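Local coordinates for uncharacterized protein (Bacteroides ovatus CL02T12C04, PDB 6PTM) that probably acts as a family GH42 exo-carrageenase, releasing sugar units from the chain ends of the red-algal polysaccharide carrageenan, at residues Lys441-Asp446 with Arg702-Cys707; Asn492-Thr497 with Asn722-Gly727; Val641-Glu646 with Gly666-Val671. All coordinates share one frame; numbering follows the deposited sequence.

Contact 1: residues Lys441-Asp446 with Arg702-Cys707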
loop_
_atom_site.group_PDB
_atom_site.type_symbol
_atom_site.label_atom_id
_atom_site.label_comp_id
_atom_site.label_asym_id
_atom_site.label_seq_id
_atom_site.Cartn_x
_atom_site.Cartn_y
_atom_site.Cartn_z
ATOM N N LYS A 441 2.892 -19.323 9.563
ATOM C CA LYS A 441 3.001 -19.918 10.918
ATOM C C LYS A 441 2.009 -19.239 11.872
ATOM O O LYS A 441 1.388 -19.949 12.694
ATOM C CB LYS A 441 4.416 -19.816 11.476
ATOM C CG LYS A 441 5.404 -20.771 10.815
ATOM C CD LYS A 441 5.001 -22.252 10.913
ATOM C CE LYS A 441 5.239 -23.061 9.647
ATOM N NZ LYS A 441 6.649 -23.502 9.558
ATOM N N ASN A 442 1.845 -17.927 11.777
ATOM C CA ASN A 442 1.120 -17.207 12.855
ATOM C C ASN A 442 -0.139 -16.490 12.349
ATOM O O ASN A 442 -1.045 -16.307 13.170
ATOM C CB ASN A 442 2.016 -16.226 13.608
ATOM C CG ASN A 442 1.341 -15.784 14.884
ATOM O OD1 ASN A 442 0.977 -16.641 15.680
ATOM N ND2 ASN A 442 1.088 -14.486 15.048
ATOM N N TYR A 443 -0.206 -16.118 11.069
ATOM C CA TYR A 443 -1.097 -15.037 10.580
ATOM C C TYR A 443 -2.084 -15.597 9.560
ATOM O O TYR A 443 -1.764 -16.571 8.862
ATOM C CB TYR A 443 -0.272 -13.860 10.046
ATOM C CG TYR A 443 0.681 -13.271 11.065
ATOM C CD1 TYR A 443 0.229 -12.380 12.026
ATOM C CD2 TYR A 443 2.022 -13.599 11.076
ATOM C CE1 TYR A 443 1.080 -11.820 12.958
ATOM C CE2 TYR A 443 2.893 -13.056 12.011
ATOM C CZ TYR A 443 2.421 -12.154 12.949
ATOM O OH TYR A 443 3.221 -11.609 13.906
ATOM N N ALA A 444 -3.211 -14.900 9.409
ATOM C CA ALA A 444 -4.268 -15.247 8.444
ATOM C C ALA A 444 -3.888 -14.876 7.016
ATOM O O ALA A 444 -4.593 -15.328 6.085
ATOM C CB ALA A 444 -5.546 -14.555 8.818
ATOM N N PHE A 445 -2.976 -13.927 6.832
ATOM C CA PHE A 445 -2.678 -13.355 5.496
ATOM C C PHE A 445 -1.311 -12.677 5.570
ATOM O O PHE A 445 -0.759 -12.478 6.669
ATOM C CB PHE A 445 -3.774 -12.386 4.997
ATOM C CG PHE A 445 -4.110 -11.255 5.946
ATOM C CD1 PHE A 445 -3.354 -10.096 5.975
ATOM C CD2 PHE A 445 -5.195 -11.341 6.790
ATOM C CE1 PHE A 445 -3.646 -9.073 6.866
ATOM C CE2 PHE A 445 -5.480 -10.322 7.687
ATOM C CZ PHE A 445 -4.692 -9.200 7.737
ATOM N N ASP A 446 -0.805 -12.274 4.417
ATOM C CA ASP A 446 0.488 -11.562 4.353
ATOM C C ASP A 446 0.207 -10.116 4.784
ATOM O O ASP A 446 -0.201 -9.328 3.927
ATOM C CB ASP A 446 1.115 -11.700 2.960
ATOM C CG ASP A 446 2.428 -10.933 2.870
ATOM O OD1 ASP A 446 2.876 -10.427 3.925
ATOM O OD2 ASP A 446 2.974 -10.834 1.764
ATOM N N ARG A 702 -1.800 -20.381 19.804
ATOM C CA ARG A 702 -0.443 -20.248 19.208
ATOM C C ARG A 702 0.563 -19.727 20.246
ATOM O O ARG A 702 0.171 -19.494 21.393
ATOM C CB ARG A 702 -0.486 -19.386 17.941
ATOM C CG ARG A 702 -1.546 -19.831 16.944
ATOM C CD ARG A 702 -1.893 -18.886 15.816
ATOM N NE ARG A 702 -1.606 -17.494 16.092
ATOM C CZ ARG A 702 -2.489 -16.565 16.395
ATOM N NH1 ARG A 702 -3.775 -16.855 16.495
ATOM N NH2 ARG A 702 -2.071 -15.337 16.602
ATOM N N ASN A 703 1.821 -19.561 19.839
ATOM C CA ASN A 703 2.882 -19.081 20.751
ATOM C C ASN A 703 2.910 -17.542 20.686
ATOM O O ASN A 703 3.745 -16.990 21.388
ATOM N N MET A 704 2.066 -16.872 19.865
ATOM C CA MET A 704 2.271 -15.444 19.501
ATOM C C MET A 704 0.961 -14.646 19.361
ATOM O O MET A 704 -0.067 -15.127 18.887
ATOM C CB MET A 704 3.018 -15.333 18.168
ATOM C CG MET A 704 4.440 -15.872 18.156
ATOM S SD MET A 704 4.996 -15.913 16.432
ATOM C CE MET A 704 5.763 -14.300 16.288
ATOM N N PRO A 705 1.004 -13.333 19.658
ATOM C CA PRO A 705 -0.152 -12.469 19.431
ATOM C C PRO A 705 -0.446 -12.297 17.927
ATOM O O PRO A 705 0.472 -12.388 17.119
ATOM C CB PRO A 705 0.252 -11.148 20.086
ATOM C CG PRO A 705 1.752 -11.146 20.046
ATOM C CD PRO A 705 2.172 -12.605 20.181
ATOM N N GLY A 706 -1.724 -12.081 17.595
ATOM C CA GLY A 706 -2.181 -11.676 16.249
ATOM C C GLY A 706 -3.084 -10.454 16.256
ATOM O O GLY A 706 -3.441 -9.996 15.169
ATOM N N CYS A 707 -3.551 -10.004 17.423
ATOM C CA CYS A 707 -4.495 -8.868 17.516
ATOM C C CYS A 707 -3.701 -7.577 17.603
ATOM O O CYS A 707 -3.092 -7.296 18.671
ATOM C CB CYS A 707 -5.432 -9.017 18.702
ATOM S SG CYS A 707 -6.594 -10.372 18.474
HETATM O O HOH W 1 3.027 -11.792 16.665
#
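The guanidinium of Arg702 has the backbone O of Asn442 over one face, while OD1 of Asn442, Pro705 O and Gly706 N lie at its edge, in plane. The Asn442 amide and this guanidinium are turned 58° apart. The ring of Tyr443 takes ND2 of Asn442 over one face, offset toward the rim.

The Asn442 amide takes one hydrogen bond and gives one. Arg702 NE gives a nearly straight one to Asn442 OD1 at 2.8 Å, arriving from above the carbonyl plane. Asn442 ND2 gives one to Pro705 O at 3.0 Å, more bent, with the acceptor close to the amide plane. CG of Asn442 stands anti to its own N (chi1 -166°), which carries the amide across to the 702-707 loop. CB of Met704 packs against Asn442 OD1 at 3.5 Å.

A water donates to Tyr443 OH and to Pro705 O, so this carbonyl receives both the amide and the water. Tyr443 OH is also hydrogen-bonded to Glu588, and Arg702 NH1 to Ser729.

The two loops have no strand pairing here. A buried amide uses both its ends to join them, and the bond from Arg702, probably charged, would polarise its C=O.

Contact 2: residues Asn492-Thr497 with Asn722-Gly727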
loop_
_atom_site.group_PDB
_atom_site.type_symbol
_atom_site.label_atom_id
_atom_site.label_comp_id
_atom_site.label_asym_id
_atom_site.label_seq_id
_atom_site.Cartn_x
_atom_site.Cartn_y
_atom_site.Cartn_z
ATOM N N ASN A 492 -9.109 -6.536 5.953
ATOM C CA ASN A 492 -7.936 -6.075 5.190
ATOM C C ASN A 492 -8.085 -4.598 4.851
ATOM O O ASN A 492 -7.092 -3.876 5.004
ATOM C CB ASN A 492 -7.739 -6.930 3.943
ATOM C CG ASN A 492 -6.387 -7.587 3.935
ATOM O OD1 ASN A 492 -5.521 -7.209 3.145
ATOM N ND2 ASN A 492 -6.198 -8.554 4.824
ATOM N N TYR A 493 -9.238 -4.167 4.365
ATOM C CA TYR A 493 -9.404 -2.756 3.962
ATOM C C TYR A 493 -9.389 -1.923 5.241
ATOM O O TYR A 493 -8.877 -0.815 5.256
ATOM C CB TYR A 493 -10.648 -2.541 3.097
ATOM C CG TYR A 493 -10.398 -2.849 1.649
ATOM C CD1 TYR A 493 -10.441 -4.157 1.199
ATOM C CD2 TYR A 493 -10.058 -1.866 0.747
ATOM C CE1 TYR A 493 -10.152 -4.477 -0.117
ATOM C CE2 TYR A 493 -9.800 -2.169 -0.588
ATOM C CZ TYR A 493 -9.821 -3.485 -1.016
ATOM O OH TYR A 493 -9.557 -3.819 -2.308
ATOM N N TRP A 494 -9.961 -2.466 6.303
ATOM C CA TRP A 494 -10.031 -1.730 7.585
ATOM C C TRP A 494 -8.592 -1.535 8.103
ATOM O O TRP A 494 -8.191 -0.396 8.466
ATOM C CB TRP A 494 -10.923 -2.492 8.577
ATOM C CG TRP A 494 -11.157 -1.719 9.831
ATOM C CD1 TRP A 494 -10.315 -1.600 10.887
ATOM C CD2 TRP A 494 -12.309 -0.919 10.141
ATOM N NE1 TRP A 494 -10.861 -0.792 11.837
ATOM C CE2 TRP A 494 -12.089 -0.365 11.415
ATOM C CE3 TRP A 494 -13.499 -0.639 9.475
ATOM C CZ2 TRP A 494 -13.008 0.478 12.016
ATOM C CZ3 TRP A 494 -14.415 0.192 10.065
ATOM C CH2 TRP A 494 -14.166 0.753 11.317
ATOM N N LEU A 495 -7.836 -2.630 8.174
ATOM C CA LEU A 495 -6.468 -2.598 8.721
ATOM C C LEU A 495 -5.594 -1.654 7.876
ATOM O O LEU A 495 -4.913 -0.769 8.446
ATOM C CB LEU A 495 -5.941 -4.038 8.772
ATOM C CG LEU A 495 -4.513 -4.216 9.264
ATOM C CD1 LEU A 495 -4.377 -3.811 10.719
ATOM C CD2 LEU A 495 -4.058 -5.651 9.006
ATOM N N ALA A 496 -5.632 -1.787 6.548
ATOM C CA ALA A 496 -4.834 -0.943 5.646
ATOM C C ALA A 496 -5.181 0.536 5.898
ATOM O O ALA A 496 -4.247 1.396 5.945
ATOM C CB ALA A 496 -5.059 -1.328 4.209
ATOM N N THR A 497 -6.459 0.821 6.135
ATOM C CA THR A 497 -6.922 2.205 6.368
ATOM C C THR A 497 -6.398 2.708 7.717
ATOM O O THR A 497 -5.932 3.860 7.777
ATOM C CB THR A 497 -8.444 2.333 6.231
ATOM O OG1 THR A 497 -8.783 1.843 4.934
ATOM C CG2 THR A 497 -8.825 3.785 6.404
ATOM N N ASN A 722 -9.505 0.018 18.822
ATOM C CA ASN A 722 -9.521 -0.631 17.499
ATOM C C ASN A 722 -8.751 -1.945 17.629
ATOM O O ASN A 722 -7.609 -1.913 18.128
ATOM C CB ASN A 722 -8.886 0.282 16.461
ATOM C CG ASN A 722 -8.842 -0.379 15.100
ATOM O OD1 ASN A 722 -9.868 -0.479 14.448
ATOM N ND2 ASN A 722 -7.696 -0.929 14.739
ATOM N N ILE A 723 -9.345 -3.068 17.223
ATOM C CA ILE A 723 -8.651 -4.387 17.285
ATOM C C ILE A 723 -8.890 -5.076 15.963
ATOM O O ILE A 723 -10.068 -5.144 15.555
ATOM C CB ILE A 723 -9.127 -5.274 18.441
ATOM C CG1 ILE A 723 -9.233 -4.526 19.761
ATOM C CG2 ILE A 723 -8.212 -6.473 18.550
ATOM C CD1 ILE A 723 -9.850 -5.378 20.868
ATOM N N VAL A 724 -7.819 -5.557 15.325
ATOM C CA VAL A 724 -7.943 -6.464 14.158
ATOM C C VAL A 724 -7.159 -7.734 14.473
ATOM O O VAL A 724 -5.984 -7.639 14.797
ATOM C CB VAL A 724 -7.421 -5.797 12.875
ATOM C CG1 VAL A 724 -7.668 -6.680 11.671
ATOM C CG2 VAL A 724 -8.002 -4.417 12.704
ATOM N N ASN A 725 -7.802 -8.889 14.351
ATOM C CA ASN A 725 -7.112 -10.186 14.508
ATOM C C ASN A 725 -6.445 -10.541 13.176
ATOM O O ASN A 725 -7.150 -10.972 12.247
ATOM C CB ASN A 725 -8.052 -11.272 15.004
ATOM C CG ASN A 725 -7.316 -12.547 15.334
ATOM O OD1 ASN A 725 -6.084 -12.568 15.380
ATOM N ND2 ASN A 725 -8.059 -13.609 15.598
ATOM N N ILE A 726 -5.128 -10.351 13.116
ATOM C CA ILE A 726 -4.262 -10.672 11.948
ATOM C C ILE A 726 -3.834 -12.135 12.107
ATOM O O ILE A 726 -3.311 -12.690 11.154
ATOM C CB ILE A 726 -3.035 -9.741 11.891
ATOM C CG1 ILE A 726 -3.415 -8.264 11.987
ATOM C CG2 ILE A 726 -2.240 -9.990 10.619
ATOM C CD1 ILE A 726 -2.209 -7.337 12.204
ATOM N N GLY A 727 -4.074 -12.727 13.276
ATOM C CA GLY A 727 -3.709 -14.124 13.582
ATOM C C GLY A 727 -4.557 -15.144 12.824
ATOM O O GLY A 727 -5.711 -14.860 12.447
#
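Trp494 and Asn722 meet almost coplanar, with the indole and amide planes 12° apart. The two side chains come from opposite directions and pass alongside each other. The indole N-H comes edge-on to the amide oxygen. Trp494 NE1 donates to Asn722 OD1 at 2.8 Å, with an N-H...O angle of 166°. The donor lies in the carbonyl plane, on a lone pair of OD1. Both side chains have CG anti to the backbone N. These torsions extend the two groups toward each other between helix and strand. The bond thus satisfies two buried polar atoms inside an apolar interface.

Val724 sits beside this pair. Its CG2 branch approaches Trp494 CD1 at 4.1 Å, obliquely to the ring. The same methyl faces Leu495 CD1 at 4.2 Å, so one valine branch touches two neighbouring helix residues. The other methyl of Leu495 turns to Ile726, just past the strand. There Leu495 CD2 packs against Ile726 CG1 at 4.0 Å, and the two side chains run nearly perpendicular.

Replacing Trp494 by alanine is likely to leave Asn722 OD1 without its indole donor and open a gap beside Val724 CG2.

Leu547 of helix 534-549 also packs on Trp494, and Ile450 and Cys451 of helix 448-460 touch Leu495. At the strand's end, Asn725 OD1 accepts from Gly727 N at 2.9 Å. This is an Asx turn.

The axes of helix 492-497 and strand 722-725 come within 9.5 Å, their N-to-C directions 129° apart. Alternate residues Asn722 and Val724 project from one face of the strand toward the helix. This is helix-on-sheet packing, joining helix 486-498, within the beta-galactosidase family region, to the C-terminal antiparallel beta-sheet.

Contact 3: residues Val641-Glu646 with Gly666-Val671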
loop_
_atom_site.group_PDB
_atom_site.type_symbol
_atom_site.label_atom_id
_atom_site.label_comp_id
_atom_site.label_asym_id
_atom_site.label_seq_id
_atom_site.Cartn_x
_atom_site.Cartn_y
_atom_site.Cartn_z
ATOM N N VAL A 641 18.133 6.228 22.750
ATOM C CA VAL A 641 18.511 5.242 21.714
ATOM C C VAL A 641 18.789 3.911 22.397
ATOM O O VAL A 641 19.579 3.879 23.370
ATOM C CB VAL A 641 19.715 5.707 20.891
ATOM C CG1 VAL A 641 20.134 4.631 19.925
ATOM C CG2 VAL A 641 19.450 7.022 20.173
ATOM N N ILE A 642 18.145 2.862 21.884
ATOM C CA ILE A 642 18.279 1.465 22.370
ATOM C C ILE A 642 18.928 0.687 21.244
ATOM O O ILE A 642 18.331 0.605 20.165
ATOM C CB ILE A 642 16.932 0.863 22.811
ATOM C CG1 ILE A 642 16.277 1.687 23.922
ATOM C CG2 ILE A 642 17.119 -0.586 23.234
ATOM C CD1 ILE A 642 14.797 1.495 24.015
ATOM N N ILE A 643 20.124 0.176 21.489
ATOM C CA ILE A 643 20.980 -0.406 20.422
ATOM C C ILE A 643 21.492 -1.752 20.904
ATOM O O ILE A 643 21.723 -1.889 22.144
ATOM C CB ILE A 643 22.115 0.548 20.001
ATOM C CG1 ILE A 643 22.858 0.046 18.760
ATOM C CG2 ILE A 643 23.084 0.839 21.136
ATOM C CD1 ILE A 643 23.606 1.137 18.042
ATOM N N ASP A 644 21.604 -2.698 19.969
ATOM C CA ASP A 644 22.120 -4.055 20.267
ATOM C C ASP A 644 23.648 -4.008 20.176
ATOM O O ASP A 644 24.191 -2.914 20.031
ATOM C CB ASP A 644 21.446 -5.140 19.432
ATOM C CG ASP A 644 21.704 -5.087 17.943
ATOM O OD1 ASP A 644 22.545 -4.299 17.541
ATOM O OD2 ASP A 644 21.036 -5.837 17.194
ATOM N N ASN A 645 24.311 -5.148 20.317
ATOM C CA ASN A 645 25.798 -5.228 20.326
ATOM C C ASN A 645 26.318 -5.273 18.885
ATOM O O ASN A 645 27.480 -4.970 18.682
ATOM C CB ASN A 645 26.284 -6.415 21.162
ATOM C CG ASN A 645 26.032 -6.198 22.637
ATOM O OD1 ASN A 645 25.344 -6.996 23.269
ATOM N ND2 ASN A 645 26.517 -5.094 23.168
ATOM N N GLU A 646 25.465 -5.564 17.911
ATOM C CA GLU A 646 25.899 -5.848 16.528
ATOM C C GLU A 646 25.807 -4.589 15.649
ATOM O O GLU A 646 26.410 -4.608 14.585
ATOM C CB GLU A 646 25.038 -6.942 15.896
ATOM C CG GLU A 646 24.795 -8.163 16.768
ATOM C CD GLU A 646 23.915 -9.170 16.045
ATOM O OE1 GLU A 646 24.190 -9.428 14.875
ATOM O OE2 GLU A 646 22.926 -9.643 16.622
ATOM N N GLY A 666 21.513 12.516 26.349
ATOM C CA GLY A 666 20.381 11.599 26.139
ATOM C C GLY A 666 20.566 10.325 26.929
ATOM O O GLY A 666 21.324 10.321 27.912
ATOM N N LYS A 667 19.930 9.255 26.473
ATOM C CA LYS A 667 19.952 7.926 27.122
ATOM C C LYS A 667 20.352 6.928 26.043
ATOM O O LYS A 667 19.590 6.776 25.047
ATOM C CB LYS A 667 18.586 7.649 27.762
ATOM C CG LYS A 667 18.622 6.815 29.037
ATOM C CD LYS A 667 17.251 6.464 29.647
ATOM C CE LYS A 667 16.325 7.639 29.906
ATOM N NZ LYS A 667 16.950 8.690 30.747
ATOM N N LEU A 668 21.519 6.313 26.196
ATOM C CA LEU A 668 22.024 5.324 25.221
ATOM C C LEU A 668 22.084 3.954 25.887
ATOM O O LEU A 668 22.947 3.718 26.734
ATOM C CB LEU A 668 23.382 5.768 24.682
ATOM C CG LEU A 668 24.096 4.763 23.781
ATOM C CD1 LEU A 668 23.292 4.510 22.487
ATOM C CD2 LEU A 668 25.494 5.273 23.474
ATOM N N ILE A 669 21.166 3.073 25.516
ATOM C CA ILE A 669 20.922 1.810 26.253
ATOM C C ILE A 669 21.332 0.672 25.343
ATOM O O ILE A 669 20.741 0.485 24.239
ATOM C CB ILE A 669 19.462 1.727 26.750
ATOM C CG1 ILE A 669 19.143 2.951 27.614
ATOM C CG2 ILE A 669 19.221 0.426 27.488
ATOM C CD1 ILE A 669 17.693 3.069 28.084
ATOM N N VAL A 670 22.291 -0.107 25.817
ATOM C CA VAL A 670 22.816 -1.269 25.060
ATOM C C VAL A 670 22.114 -2.515 25.570
ATOM O O VAL A 670 22.047 -2.705 26.772
ATOM C CB VAL A 670 24.349 -1.344 25.154
ATOM C CG1 VAL A 670 24.917 -2.447 24.275
ATOM C CG2 VAL A 670 24.947 0.024 24.831
ATOM N N VAL A 671 21.618 -3.339 24.661
ATOM C CA VAL A 671 20.848 -4.561 25.005
ATOM C C VAL A 671 21.407 -5.707 24.164
ATOM O O VAL A 671 22.127 -5.437 23.183
ATOM C CB VAL A 671 19.335 -4.358 24.775
ATOM C CG1 VAL A 671 18.802 -3.194 25.582
ATOM C CG2 VAL A 671 18.998 -4.180 23.305
#
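Val641 and Ile643 pair with the strand 667-670 through four backbone hydrogen bonds. Val641 N donates to Lys667 O at 2.8 Å. Ile669 then uses both its backbone groups, giving N-H to Val641 O and taking one from Ile643 N. Val671 N closes the ladder on Ile643 O at 2.9 Å. Weaker CA-H...O contacts run between these bonds, such as Ile642 CA to Ile669 O at 3.2 Å.

The side chains alternate between the two faces. On one face, Val641 and Leu668 run alongside each other in the same direction. Leu668 CD1 also reaches Ile643 CG2 at 3.9 Å, and that same methyl of Ile643 meets Val670 CG2. The opposite face carries Ile642 and Ile669. Ile642 CG2 also touches CG1 of Val671, just past the strand, at 3.9 Å.

The strands run parallel, with axes 4.8 Å apart and only 17° between them. They lie at one border of a five-stranded parallel sheet, in which 667-670 is an outermost strand. Helices 625-636 and 674-687 flank the sheet, giving a layered alpha/beta arrangement. Val631, Tyr634 and Leu635 of helix 625-636 pack on Val641. Glu680 of helix 674-687 touches Ile642 and Ile669, while Met677 of that helix meets Val671.

Past the strand end, ND2 of Asn645 lies across Val670 CG1 at 3.3 Å. OD1 of Asn645 is hydrogen-bonded to Ser672. Asp644 shapes the turn that follows. Its CG is tucked in between N and C of its own backbone (chi1 66°), which brings OD1 back to accept from Glu646 N at 3.2 Å. This is an Asx turn, with the donor above the carboxylate plane. Ser647 OG is also hydrogen-bonded to Asp644 OD1, and Asp644 OD2 takes the backbone N-H of Lys619.

Contacts 1 and 2 are neighbours, with centres 13 Å apart. They touch directly: Gly706 O and Ile726 N lie 2.7 Å apart, and Ala444 N and Ile726 O 2.8 Å, both probable hydrogen bonds. Their segments alternate along the chain, in the order 441-446, 492-497, 702-707, 722-727. Together they join the beta-galactosidase family region to the C-terminal antiparallel sheet, which holds strands 707-715 and 718-725. Contact 3 falls between in sequence, inside the loops closed by both. It belongs to a separate parallel sheet, with its centre 29 Å from contact 1 and 32 Å from contact 2. The chain thus builds this sheet before returning to the earlier region.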